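PDB 2D4A: malate dehydrogenase from Aeropyrum pernix, which catalyses the reversible oxidation of (S)-malate to oxaloacetate with either NAD or NADP as oxidant, and can also oxidise tartrate. Local coordinates for residues Asn117-Met122 and Gly170-Lys175; Gly139-Leu144 and Pro245-Leu250; Ala75-Lys80 and Glu90-Thr95; Asn257-Glu262 and Ala294-Val299. One frame throughout, in Å; residues are numbered along the deposited sequence.

From the N terminus, interaction 3 comes first: it closes a short loop of nine residues, holding the turn after strand 70-73 against helix 86-106. Interactions 1 and 2 then cross, since 117-122, 139-144, 170-175 and 245-250 follow one another in alternating order; both join the nucleotide-binding half to the C-terminal half, and they meet where Asp120 OD2 bonds to Ser247 OG. Interaction 4 closes last, wholly within the C-terminal half. Its strand 260-268 lies beside strand 242-251 of interaction 2, and Glu262 N bonds to Gly170 O of interaction 1. No contact nests within another. Interaction 3 reaches the cluster through interaction 1, by Asn92 ND2 to Asn117 O.

Interaction 1 of 4, residues Asn117-Met122 and Gly170-Lys175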
loop_
_atom_site.group_PDB
_atom_site.type_symbol
_atom_site.label_atom_id
_atom_site.label_comp_id
_atom_site.label_asym_id
_atom_site.label_seq_id
_atom_site.Cartn_x
_atom_site.Cartn_y
_atom_site.Cartn_z
ATOM N N ASN B 117 28.446 -7.173 -5.854
ATOM C CA ASN B 117 28.900 -8.509 -6.260
ATOM C C ASN B 117 30.395 -8.571 -6.569
ATOM O O ASN B 117 30.975 -7.602 -7.053
ATOM C CB ASN B 117 28.108 -8.982 -7.479
ATOM C CG ASN B 117 26.757 -9.539 -7.111
ATOM O OD1 ASN B 117 26.657 -10.437 -6.284
ATOM N ND2 ASN B 117 25.711 -9.019 -7.730
ATOM N N PRO B 118 31.043 -9.719 -6.300
ATOM C CA PRO B 118 30.477 -10.939 -5.706
ATOM C C PRO B 118 30.073 -10.760 -4.235
ATOM O O PRO B 118 30.934 -10.646 -3.364
ATOM C CB PRO B 118 31.616 -11.958 -5.867
ATOM C CG PRO B 118 32.336 -11.478 -7.068
ATOM C CD PRO B 118 32.386 -9.985 -6.839
ATOM N N VAL B 119 28.772 -10.767 -3.960
ATOM C CA VAL B 119 28.260 -10.565 -2.601
ATOM C C VAL B 119 28.982 -11.314 -1.482
ATOM O O VAL B 119 29.361 -10.727 -0.468
ATOM C CB VAL B 119 26.756 -10.924 -2.494
ATOM C CG1 VAL B 119 26.163 -10.305 -1.237
ATOM C CG2 VAL B 119 26.010 -10.420 -3.701
ATOM N N ASP B 120 29.164 -12.613 -1.664
ATOM C CA ASP B 120 29.829 -13.442 -0.664
ATOM C C ASP B 120 31.206 -12.905 -0.301
ATOM O O ASP B 120 31.517 -12.715 0.879
ATOM C CB ASP B 120 29.909 -14.871 -1.188
ATOM C CG ASP B 120 28.543 -15.414 -1.544
ATOM O OD1 ASP B 120 28.289 -15.676 -2.739
ATOM O OD2 ASP B 120 27.721 -15.559 -0.613
ATOM N N ALA B 121 32.030 -12.658 -1.310
ATOM C CA ALA B 121 33.358 -12.126 -1.065
ATOM C C ALA B 121 33.259 -10.722 -0.458
ATOM O O ALA B 121 33.979 -10.401 0.482
ATOM C CB ALA B 121 34.148 -12.085 -2.362
ATOM N N MET B 122 32.355 -9.900 -0.991
ATOM C CA MET B 122 32.177 -8.536 -0.507
ATOM C C MET B 122 31.709 -8.533 0.938
ATOM O O MET B 122 32.154 -7.719 1.745
ATOM C CB MET B 122 31.165 -7.783 -1.372
ATOM C CG MET B 122 31.600 -7.555 -2.818
ATOM S SD MET B 122 33.221 -6.729 -2.980
ATOM C CE MET B 122 34.283 -8.138 -3.428
ATOM N N GLY B 170 23.977 -22.286 -0.709
ATOM C CA GLY B 170 25.284 -22.206 -1.320
ATOM C C GLY B 170 25.932 -20.846 -1.278
ATOM O O GLY B 170 26.394 -20.393 -0.233
ATOM N N MET B 171 25.989 -20.211 -2.441
ATOM C CA MET B 171 26.566 -18.889 -2.578
ATOM C C MET B 171 25.913 -18.253 -3.784
ATOM O O MET B 171 25.230 -18.930 -4.548
ATOM C CB MET B 171 28.091 -18.984 -2.718
ATOM C CG MET B 171 28.624 -20.022 -3.707
ATOM S SD MET B 171 28.962 -19.317 -5.335
ATOM C CE MET B 171 27.507 -19.766 -6.125
ATOM N N HIS B 172 26.109 -16.952 -3.947
ATOM C CA HIS B 172 25.494 -16.223 -5.044
ATOM C C HIS B 172 26.287 -16.268 -6.343
ATOM O O HIS B 172 26.954 -15.301 -6.710
ATOM C CB HIS B 172 25.276 -14.771 -4.628
ATOM C CG HIS B 172 24.153 -14.103 -5.351
ATOM N ND1 HIS B 172 24.252 -12.832 -5.870
ATOM C CD2 HIS B 172 22.902 -14.533 -5.638
ATOM C CE1 HIS B 172 23.111 -12.507 -6.451
ATOM N NE2 HIS B 172 22.275 -13.523 -6.323
ATOM N N GLY B 173 26.199 -17.391 -7.046
ATOM C CA GLY B 173 26.913 -17.525 -8.300
ATOM C C GLY B 173 26.744 -18.907 -8.889
ATOM O O GLY B 173 25.764 -19.594 -8.607
ATOM N N GLN B 174 27.719 -19.313 -9.695
ATOM C CA GLN B 174 27.719 -20.616 -10.354
ATOM C C GLN B 174 27.326 -21.801 -9.451
ATOM O O GLN B 174 26.533 -22.649 -9.853
ATOM C CB GLN B 174 29.105 -20.868 -10.981
ATOM C CG GLN B 174 30.273 -20.264 -10.177
ATOM C CD GLN B 174 31.638 -20.916 -10.461
ATOM O OE1 GLN B 174 32.098 -20.971 -11.608
ATOM N NE2 GLN B 174 32.295 -21.393 -9.403
ATOM N N LYS B 175 27.864 -21.858 -8.237
ATOM C CA LYS B 175 27.552 -22.964 -7.340
ATOM C C LYS B 175 26.328 -22.811 -6.419
ATOM O O LYS B 175 26.228 -23.458 -5.369
ATOM C CB LYS B 175 28.792 -23.331 -6.514
ATOM C CG LYS B 175 29.768 -24.250 -7.256
ATOM C CD LYS B 175 30.207 -23.657 -8.589
ATOM C CE LYS B 175 31.129 -24.597 -9.360
ATOM N NZ LYS B 175 31.646 -23.965 -10.618
#
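At the seam between the nucleotide-binding and C-terminal domains of this LDH/MDH-type enzyme, an Asx turn and the first turn of helix 119-130 hold the loop that carries His172, the proton acceptor by similarity. Asn117, which by similarity contacts both NADP and substrate, has CG beside its backbone N (chi1 -81°). Its OD1 receives Val119 N at 3.2 Å, the bond that defines the Asx turn. The same OD1 lies in plane at the edge of the imidazole and takes a weak bond from His172 ND1 at 3.4 Å; the position of this oxygen is not fully certain. Amide and ring planes are 24° apart, so the two flat groups are only moderately tilted against each other. A cis peptide precedes Pro118, the N-cap residue. Val119 follows, its CG2 approaching His172 ND1 obliquely at 3.7 Å. Asp120 supplies the firmest link: OD1 uses its syn lone pair to accept His172 N at 2.8 Å. Its other oxygen, OD2, bonds to Ser247 OG, so both oxygens of this buried carboxylate are engaged, and the group may modestly favour a protonated imidazole. Thus His172 is held firmly at its backbone N and only weakly at its ring. Beside the backbone bond, Met171 CB lies 3.3 Å from Asp120 OD1.

Interaction 2 of 4, residues Gly139-Leu144 and Pro245-Leu250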
loop_
_atom_site.group_PDB
_atom_site.type_symbol
_atom_site.label_atom_id
_atom_site.label_comp_id
_atom_site.label_asym_id
_atom_site.label_seq_id
_atom_site.Cartn_x
_atom_site.Cartn_y
_atom_site.Cartn_z
ATOM N N GLY B 139 24.829 -9.815 3.540
ATOM C CA GLY B 139 24.976 -9.746 2.096
ATOM C C GLY B 139 23.660 -10.206 1.493
ATOM O O GLY B 139 23.142 -11.246 1.884
ATOM N N PHE B 140 23.051 -9.542 0.526
ATOM C CA PHE B 140 21.819 -9.996 -0.159
ATOM C C PHE B 140 22.109 -10.939 -1.298
ATOM O O PHE B 140 22.930 -10.598 -2.175
ATOM C CB PHE B 140 21.123 -8.695 -0.641
ATOM C CG PHE B 140 19.849 -8.913 -1.391
ATOM C CD1 PHE B 140 18.633 -9.023 -0.754
ATOM C CD2 PHE B 140 19.917 -9.054 -2.780
ATOM C CE1 PHE B 140 17.485 -9.282 -1.488
ATOM C CE2 PHE B 140 18.778 -9.303 -3.507
ATOM C CZ PHE B 140 17.561 -9.409 -2.863
ATOM N N SER B 141 21.599 -12.168 -1.253
ATOM C CA SER B 141 21.747 -13.180 -2.298
ATOM C C SER B 141 20.590 -14.097 -2.488
ATOM O O SER B 141 19.875 -14.215 -3.528
ATOM C CB SER B 141 23.023 -14.001 -2.021
ATOM O OG SER B 141 23.035 -14.560 -0.731
ATOM N N GLY B 142 20.194 -14.818 -1.499
ATOM C CA GLY B 142 19.139 -15.825 -1.507
ATOM C C GLY B 142 17.717 -15.415 -1.874
ATOM O O GLY B 142 17.030 -16.140 -2.599
ATOM N N ILE B 143 17.256 -14.275 -1.369
ATOM C CA ILE B 143 15.908 -13.811 -1.675
ATOM C C ILE B 143 15.768 -13.745 -3.190
ATOM O O ILE B 143 14.878 -14.376 -3.754
ATOM C CB ILE B 143 15.626 -12.415 -1.029
ATOM C CG1 ILE B 143 15.493 -12.570 0.489
ATOM C CG2 ILE B 143 14.352 -11.785 -1.611
ATOM C CD1 ILE B 143 15.472 -11.254 1.243
ATOM N N LEU B 144 16.663 -13.018 -3.856
ATOM C CA LEU B 144 16.590 -12.917 -5.307
ATOM C C LEU B 144 16.745 -14.261 -6.027
ATOM O O LEU B 144 16.078 -14.484 -7.037
ATOM C CB LEU B 144 17.624 -11.920 -5.840
ATOM C CG LEU B 144 17.617 -11.647 -7.356
ATOM C CD1 LEU B 144 16.206 -11.335 -7.869
ATOM C CD2 LEU B 144 18.554 -10.487 -7.618
ATOM N N PRO B 245 16.982 -16.454 3.088
ATOM C CA PRO B 245 18.354 -16.912 2.839
ATOM C C PRO B 245 19.213 -15.669 2.574
ATOM O O PRO B 245 18.837 -14.819 1.765
ATOM C CB PRO B 245 18.206 -17.787 1.599
ATOM C CG PRO B 245 17.122 -17.081 0.842
ATOM C CD PRO B 245 16.113 -16.772 1.942
ATOM N N TYR B 246 20.346 -15.564 3.270
ATOM C CA TYR B 246 21.280 -14.432 3.153
ATOM C C TYR B 246 22.694 -14.976 3.160
ATOM O O TYR B 246 22.927 -16.070 3.674
ATOM C CB TYR B 246 21.162 -13.487 4.368
ATOM C CG TYR B 246 19.979 -12.546 4.363
ATOM C CD1 TYR B 246 19.991 -11.392 3.593
ATOM C CD2 TYR B 246 18.833 -12.832 5.098
ATOM C CE1 TYR B 246 18.895 -10.545 3.544
ATOM C CE2 TYR B 246 17.723 -11.991 5.057
ATOM C CZ TYR B 246 17.761 -10.849 4.271
ATOM O OH TYR B 246 16.649 -10.042 4.163
ATOM N N SER B 247 23.642 -14.236 2.594
ATOM C CA SER B 247 25.037 -14.671 2.648
ATOM C C SER B 247 25.535 -14.130 3.978
ATOM O O SER B 247 25.572 -12.915 4.204
ATOM C CB SER B 247 25.851 -14.087 1.496
ATOM O OG SER B 247 25.451 -14.665 0.270
ATOM N N LEU B 248 25.899 -15.051 4.860
ATOM C CA LEU B 248 26.360 -14.708 6.199
ATOM C C LEU B 248 27.701 -15.351 6.524
ATOM O O LEU B 248 28.075 -16.373 5.945
ATOM C CB LEU B 248 25.311 -15.160 7.223
ATOM C CG LEU B 248 23.917 -14.551 7.034
ATOM C CD1 LEU B 248 22.918 -15.267 7.913
ATOM C CD2 LEU B 248 23.962 -13.064 7.363
ATOM N N TYR B 249 28.420 -14.733 7.453
ATOM C CA TYR B 249 29.710 -15.235 7.896
ATOM C C TYR B 249 29.402 -16.370 8.869
ATOM O O TYR B 249 28.777 -16.158 9.910
ATOM C CB TYR B 249 30.486 -14.106 8.580
ATOM C CG TYR B 249 31.878 -14.472 9.017
ATOM C CD1 TYR B 249 32.123 -14.968 10.295
ATOM C CD2 TYR B 249 32.957 -14.320 8.148
ATOM C CE1 TYR B 249 33.416 -15.297 10.693
ATOM C CE2 TYR B 249 34.249 -14.647 8.532
ATOM C CZ TYR B 249 34.476 -15.132 9.804
ATOM O OH TYR B 249 35.763 -15.437 10.187
ATOM N N LEU B 250 29.832 -17.575 8.520
ATOM C CA LEU B 250 29.564 -18.751 9.342
ATOM C C LEU B 250 30.537 -18.975 10.500
ATOM O O LEU B 250 31.746 -18.775 10.368
ATOM C CB LEU B 250 29.516 -19.987 8.433
ATOM C CG LEU B 250 28.508 -19.826 7.273
ATOM C CD1 LEU B 250 28.600 -20.996 6.301
ATOM C CD2 LEU B 250 27.108 -19.711 7.845
HETATM O O HOH W 1 18.944 -12.379 0.708
#
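A single antiparallel beta bridge joins the last strand of the Rossmann sheet to strand 242-251 of the C-terminal domain, just before helix 142-157 begins. Its backbone bonds form a hydrogen-bonded pair: Gly139 N reaches Ser247 O at 3.3 Å, and Ser247 N returns to Gly139 O at 3.1 Å. Both donors lie in the plane of the carbonyl they address. Among side chains, Ser141 OG and Ser247 OG meet tip to tip at 2.6 Å, and Ser141 OG also has a weak bond to Glu262. A water adds a bridge, donating to Pro245 O at 2.7 Å and accepting from Ile143 N in the first helical turn. Packing completes the joint. Pro245 CG sits directly against Gly142, where a CB would collide with it. The Tyr246 ring presents its edge to Gly139 O, in plane, and runs alongside Ile143 in the same direction, while its OH bonds to Thr232 of helix 223-237. An alanine at Tyr246 would probably loosen this junction, losing the ring beside Ile143 and the hydroxyl link to Thr232. Glu49 of the second subunit packs on Phe140 and Ile143, tying the junction to the tetramer. At the far end of the ring, Ile143 CD1 stands 3.8 Å from Tyr246 CZ.

Interaction 3 of 4, residues Ala75-Lys80 and Glu90-Thr95; sequences AGIGRK and EANANT
The irregular backbone of Ala75-Lys80 passes closest to helix segment Glu90-Thr95 at Gly76, whose CA lies 5.3 Å from Asn92 CA. Here Asn92, an NADP-binding residue by similarity, uses its whole amide to grip the backbone of one residue, Ile77. Its CG sits beside the backbone N (chi1 -71°), which swings the amide over to the loop. OD1 accepts Ile77 N at 2.7 Å, a bent bond of 137° whose oxygen is less surely placed. ND2 gives a straighter bond of 3.2 Å to Ile77 O, meeting a lone pair of that oxygen in the carbonyl plane, and the oxygen in turn lies close to the plane of the Asn92 amide. ND2 also donates to Asn117 O, so this amide nitrogen links the loop to the residue opening the neighbouring Asx turn. An alanine at Asn92 would probably let the loop drift, since both bonds to Ile77 and the one to Asn117 would be lost. Apolar contacts flank the amide: Ile77 CG2 faces Ala91 CB at 4.3 Å, and Thr95 CG2, anti to its backbone N, meets Ala75 CB at 4.2 Å. The loop thus leaves Rossmann strand 70-73 and is pinned to the side of helix 86-106, while Met122 of helix 119-130 packs on Asn92 and Ala93, and the C-terminal helix 304-307 lies against Ala93 and Asn94.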
loop_
_atom_site.group_PDB
_atom_site.type_symbol
_atom_site.label_atom_id
_atom_site.label_comp_id
_atom_site.label_asym_id
_atom_site.label_seq_id
_atom_site.Cartn_x
_atom_site.Cartn_y
_atom_site.Cartn_z
ATOM N N ALA B 75 27.157 0.660 -3.364
ATOM C CA ALA B 75 28.206 1.430 -4.005
ATOM C C ALA B 75 29.119 0.746 -5.013
ATOM O O ALA B 75 29.865 1.427 -5.713
ATOM C CB ALA B 75 29.055 2.098 -2.945
ATOM N N GLY B 76 29.042 -0.517 -5.169
ATOM C CA GLY B 76 30.060 -1.078 -6.016
ATOM C C GLY B 76 29.982 -0.601 -7.471
ATOM O O GLY B 76 29.448 0.468 -7.748
ATOM N N ILE B 77 30.445 -1.479 -8.310
ATOM C CA ILE B 77 30.506 -1.409 -9.767
ATOM C C ILE B 77 29.787 -2.606 -10.342
ATOM O O ILE B 77 29.931 -3.708 -9.766
ATOM C CB ILE B 77 31.867 -1.156 -10.368
ATOM C CG1 ILE B 77 31.933 -1.108 -11.872
ATOM C CG2 ILE B 77 33.016 -1.924 -9.798
ATOM C CD1 ILE B 77 31.183 -0.021 -12.577
ATOM N N GLY B 78 29.011 -2.690 -11.375
ATOM C CA GLY B 78 28.461 -3.936 -11.900
ATOM C C GLY B 78 29.174 -4.556 -13.092
ATOM O O GLY B 78 29.842 -3.857 -13.854
ATOM N N ARG B 79 29.047 -5.875 -13.252
ATOM C CA ARG B 79 29.670 -6.558 -14.382
ATOM C C ARG B 79 29.165 -5.957 -15.676
ATOM O O ARG B 79 27.970 -5.703 -15.848
ATOM C CB ARG B 79 29.367 -8.058 -14.393
ATOM C CG ARG B 79 30.355 -8.892 -13.587
ATOM C CD ARG B 79 31.792 -8.679 -14.074
ATOM N NE ARG B 79 32.137 -9.559 -15.184
ATOM C CZ ARG B 79 32.271 -10.884 -15.090
ATOM N NH1 ARG B 79 32.093 -11.491 -13.921
ATOM N NH2 ARG B 79 32.565 -11.610 -16.176
ATOM N N LYS B 80 30.088 -5.750 -16.601
ATOM C CA LYS B 80 29.761 -5.142 -17.872
ATOM C C LYS B 80 30.043 -6.131 -18.999
ATOM O O LYS B 80 30.955 -6.941 -18.906
ATOM C CB LYS B 80 30.573 -3.842 -17.991
ATOM C CG LYS B 80 30.608 -3.191 -19.359
ATOM C CD LYS B 80 31.696 -3.819 -20.248
ATOM C CE LYS B 80 33.130 -3.607 -19.699
ATOM N NZ LYS B 80 34.230 -4.041 -20.625
ATOM N N GLU B 90 38.255 -7.329 -7.256
ATOM C CA GLU B 90 39.328 -6.571 -6.628
ATOM C C GLU B 90 38.882 -5.116 -6.556
ATOM O O GLU B 90 39.124 -4.428 -5.567
ATOM C CB GLU B 90 40.606 -6.704 -7.459
ATOM C CG GLU B 90 41.841 -6.096 -6.823
ATOM C CD GLU B 90 43.119 -6.602 -7.458
ATOM O OE1 GLU B 90 43.316 -7.837 -7.460
ATOM O OE2 GLU B 90 43.921 -5.772 -7.949
ATOM N N ALA B 91 38.217 -4.665 -7.615
ATOM C CA ALA B 91 37.704 -3.306 -7.688
ATOM C C ALA B 91 36.692 -3.070 -6.554
ATOM O O ALA B 91 36.886 -2.183 -5.722
ATOM C CB ALA B 91 37.045 -3.070 -9.049
ATOM N N ASN B 92 35.630 -3.877 -6.518
ATOM C CA ASN B 92 34.585 -3.756 -5.500
ATOM C C ASN B 92 35.092 -4.024 -4.074
ATOM O O ASN B 92 34.568 -3.458 -3.096
ATOM C CB ASN B 92 33.397 -4.669 -5.849
ATOM C CG ASN B 92 32.607 -4.161 -7.063
ATOM O OD1 ASN B 92 32.500 -2.952 -7.284
ATOM N ND2 ASN B 92 32.042 -5.077 -7.833
ATOM N N ALA B 93 36.115 -4.875 -3.961
ATOM C CA ALA B 93 36.724 -5.183 -2.669
ATOM C C ALA B 93 37.329 -3.894 -2.125
ATOM O O ALA B 93 37.206 -3.592 -0.941
ATOM C CB ALA B 93 37.803 -6.243 -2.831
ATOM N N ASN B 94 37.977 -3.125 -2.996
ATOM C CA ASN B 94 38.574 -1.874 -2.560
ATOM C C ASN B 94 37.500 -0.912 -2.118
ATOM O O ASN B 94 37.651 -0.213 -1.120
ATOM C CB ASN B 94 39.398 -1.257 -3.681
ATOM C CG ASN B 94 40.685 -2.010 -3.920
ATOM O OD1 ASN B 94 41.597 -1.976 -3.088
ATOM N ND2 ASN B 94 40.766 -2.712 -5.049
ATOM N N THR B 95 36.404 -0.880 -2.858
ATOM C CA THR B 95 35.307 0.001 -2.507
ATOM C C THR B 95 34.770 -0.349 -1.125
ATOM O O THR B 95 34.625 0.524 -0.269
ATOM C CB THR B 95 34.183 -0.119 -3.524
ATOM O OG1 THR B 95 34.658 0.333 -4.797
ATOM C CG2 THR B 95 32.994 0.716 -3.096
#

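Interaction 4 of 4, residues Asn257-Glu262 and Ala294-Val299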
loop_
_atom_site.group_PDB
_atom_site.type_symbol
_atom_site.label_atom_id
_atom_site.label_comp_id
_atom_site.label_asym_id
_atom_site.label_seq_id
_atom_site.Cartn_x
_atom_site.Cartn_y
_atom_site.Cartn_z
ATOM N N ASN B 257 33.117 -22.590 9.208
ATOM C CA ASN B 257 33.373 -21.350 9.951
ATOM C C ASN B 257 34.429 -20.546 9.242
ATOM O O ASN B 257 35.199 -21.075 8.433
ATOM C CB ASN B 257 33.660 -21.588 11.415
ATOM C CG ASN B 257 34.874 -22.409 11.742
ATOM O OD1 ASN B 257 34.906 -23.631 11.703
ATOM N ND2 ASN B 257 35.982 -21.708 12.020
ATOM N N ASP B 258 34.642 -19.376 9.678
ATOM C CA ASP B 258 35.675 -18.594 8.954
ATOM C C ASP B 258 35.482 -18.788 7.483
ATOM O O ASP B 258 36.270 -18.769 6.578
ATOM C CB ASP B 258 37.064 -18.857 9.474
ATOM C CG ASP B 258 38.073 -17.867 8.883
ATOM O OD1 ASP B 258 37.958 -16.640 9.177
ATOM O OD2 ASP B 258 39.006 -18.271 8.183
ATOM N N ILE B 259 34.148 -18.384 6.985
ATOM C CA ILE B 259 33.738 -18.334 5.549
ATOM C C ILE B 259 32.318 -17.779 5.426
ATOM O O ILE B 259 31.575 -17.756 6.405
ATOM C CB ILE B 259 33.832 -19.750 4.912
ATOM C CG1 ILE B 259 33.727 -19.630 3.384
ATOM C CG2 ILE B 259 32.746 -20.661 5.468
ATOM C CD1 ILE B 259 34.754 -18.658 2.758
ATOM N N VAL B 260 31.965 -17.310 4.233
ATOM C CA VAL B 260 30.649 -16.752 3.970
ATOM C C VAL B 260 29.866 -17.681 3.050
ATOM O O VAL B 260 30.420 -18.194 2.076
ATOM C CB VAL B 260 30.768 -15.371 3.275
ATOM C CG1 VAL B 260 29.394 -14.868 2.843
ATOM C CG2 VAL B 260 31.430 -14.365 4.215
ATOM N N ALA B 261 28.587 -17.900 3.357
ATOM C CA ALA B 261 27.724 -18.756 2.531
ATOM C C ALA B 261 26.258 -18.305 2.520
ATOM O O ALA B 261 25.786 -17.623 3.433
ATOM C CB ALA B 261 27.815 -20.213 3.005
ATOM N N GLU B 262 25.546 -18.702 1.470
ATOM C CA GLU B 262 24.130 -18.386 1.307
ATOM C C GLU B 262 23.322 -19.417 2.108
ATOM O O GLU B 262 23.136 -20.551 1.660
ATOM C CB GLU B 262 23.754 -18.452 -0.180
ATOM C CG GLU B 262 22.323 -18.045 -0.481
ATOM C CD GLU B 262 22.068 -17.790 -1.961
ATOM O OE1 GLU B 262 22.842 -17.037 -2.581
ATOM O OE2 GLU B 262 21.083 -18.331 -2.501
ATOM N N ALA B 294 33.886 -22.428 -3.519
ATOM C CA ALA B 294 33.863 -21.380 -4.521
ATOM C C ALA B 294 34.113 -20.039 -3.843
ATOM O O ALA B 294 34.856 -19.202 -4.357
ATOM C CB ALA B 294 32.529 -21.373 -5.237
ATOM N N VAL B 295 33.503 -19.836 -2.681
ATOM C CA VAL B 295 33.678 -18.590 -1.947
ATOM C C VAL B 295 35.099 -18.527 -1.390
ATOM O O VAL B 295 35.736 -17.475 -1.407
ATOM C CB VAL B 295 32.641 -18.469 -0.793
ATOM C CG1 VAL B 295 32.784 -17.124 -0.085
ATOM C CG2 VAL B 295 31.232 -18.613 -1.348
ATOM N N LYS B 296 35.595 -19.661 -0.902
ATOM C CA LYS B 296 36.947 -19.743 -0.356
ATOM C C LYS B 296 37.924 -19.325 -1.454
ATOM O O LYS B 296 38.855 -18.553 -1.221
ATOM C CB LYS B 296 37.248 -21.180 0.077
ATOM C CG LYS B 296 38.509 -21.357 0.921
ATOM C CD LYS B 296 38.190 -21.373 2.415
ATOM C CE LYS B 296 37.234 -22.524 2.771
ATOM N NZ LYS B 296 36.947 -22.593 4.238
ATOM N N LYS B 297 37.695 -19.849 -2.653
ATOM C CA LYS B 297 38.521 -19.551 -3.821
ATOM C C LYS B 297 38.478 -18.053 -4.117
ATOM O O LYS B 297 39.498 -17.434 -4.422
ATOM C CB LYS B 297 37.996 -20.344 -5.026
ATOM C CG LYS B 297 38.510 -19.863 -6.371
ATOM C CD LYS B 297 39.608 -20.748 -6.919
ATOM C CE LYS B 297 39.061 -22.092 -7.380
ATOM N NZ LYS B 297 40.103 -22.891 -8.105
ATOM N N LEU B 298 37.277 -17.305 -4.104
ATOM C CA LEU B 298 37.074 -15.876 -4.306
ATOM C C LEU B 298 37.821 -15.018 -3.284
ATOM O O LEU B 298 38.457 -14.010 -3.628
ATOM C CB LEU B 298 35.590 -15.571 -4.238
ATOM C CG LEU B 298 34.822 -15.590 -5.555
ATOM C CD1 LEU B 298 35.254 -16.758 -6.488
ATOM C CD2 LEU B 298 33.347 -15.680 -5.170
ATOM N N VAL B 299 37.701 -15.551 -1.984
ATOM C CA VAL B 299 38.348 -14.790 -0.922
ATOM C C VAL B 299 39.871 -14.824 -1.060
ATOM O O VAL B 299 40.541 -13.793 -0.961
ATOM C CB VAL B 299 37.922 -15.338 0.458
ATOM C CG1 VAL B 299 38.700 -14.663 1.574
ATOM C CG2 VAL B 299 36.435 -15.108 0.646
#
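Helix-on-sheet packing within the C-terminal domain of the LDH/MDH fold brings helix 282-300 against the start of strand 260-268, the middle strand of a three-stranded antiparallel sheet. The contact is apolar in character, with no hydrogen bond between the two segments. Its chief side chain is Ile259, placed where the chain turns a corner at residues 258 and 259. CG1 is anti to the backbone N (chi1 -167°), which carries CD1 to the helix surface. There CD1 meets Val295 CG1 at 3.8 Å and approaches the helix backbone itself at Lys296 N, 3.9 Å away. It also reaches more loosely to Val299 CG2 at 4.5 Å. Val295 and Val299 stand one helical turn apart, in line with the Val299 N to Val295 O bond, so CD1 meets residues of the same helix face. Val292, farther back on the same helix, packs on Ile259 too.

Close approaches of apolar to polar atoms form a second group. Val295 straddles the carbonyl of Val260: CG1 lies 3.4 Å from Val260 O, and CG2 is at almost the same distance. Lys296 bends its chain so that NZ ends 4.3 Å from Ile259 CB, alongside the isoleucine; Asp258, whose OD1 bonds to Tyr249 OH, keeps its other oxygen too far away to pair with this ammonium. Val295 also touches Asp120 and Met171, joining this packing to the loop that carries His172, the probable proton acceptor. On the strand side, Val260 CB rests 4.3 Å from Val295 CG1.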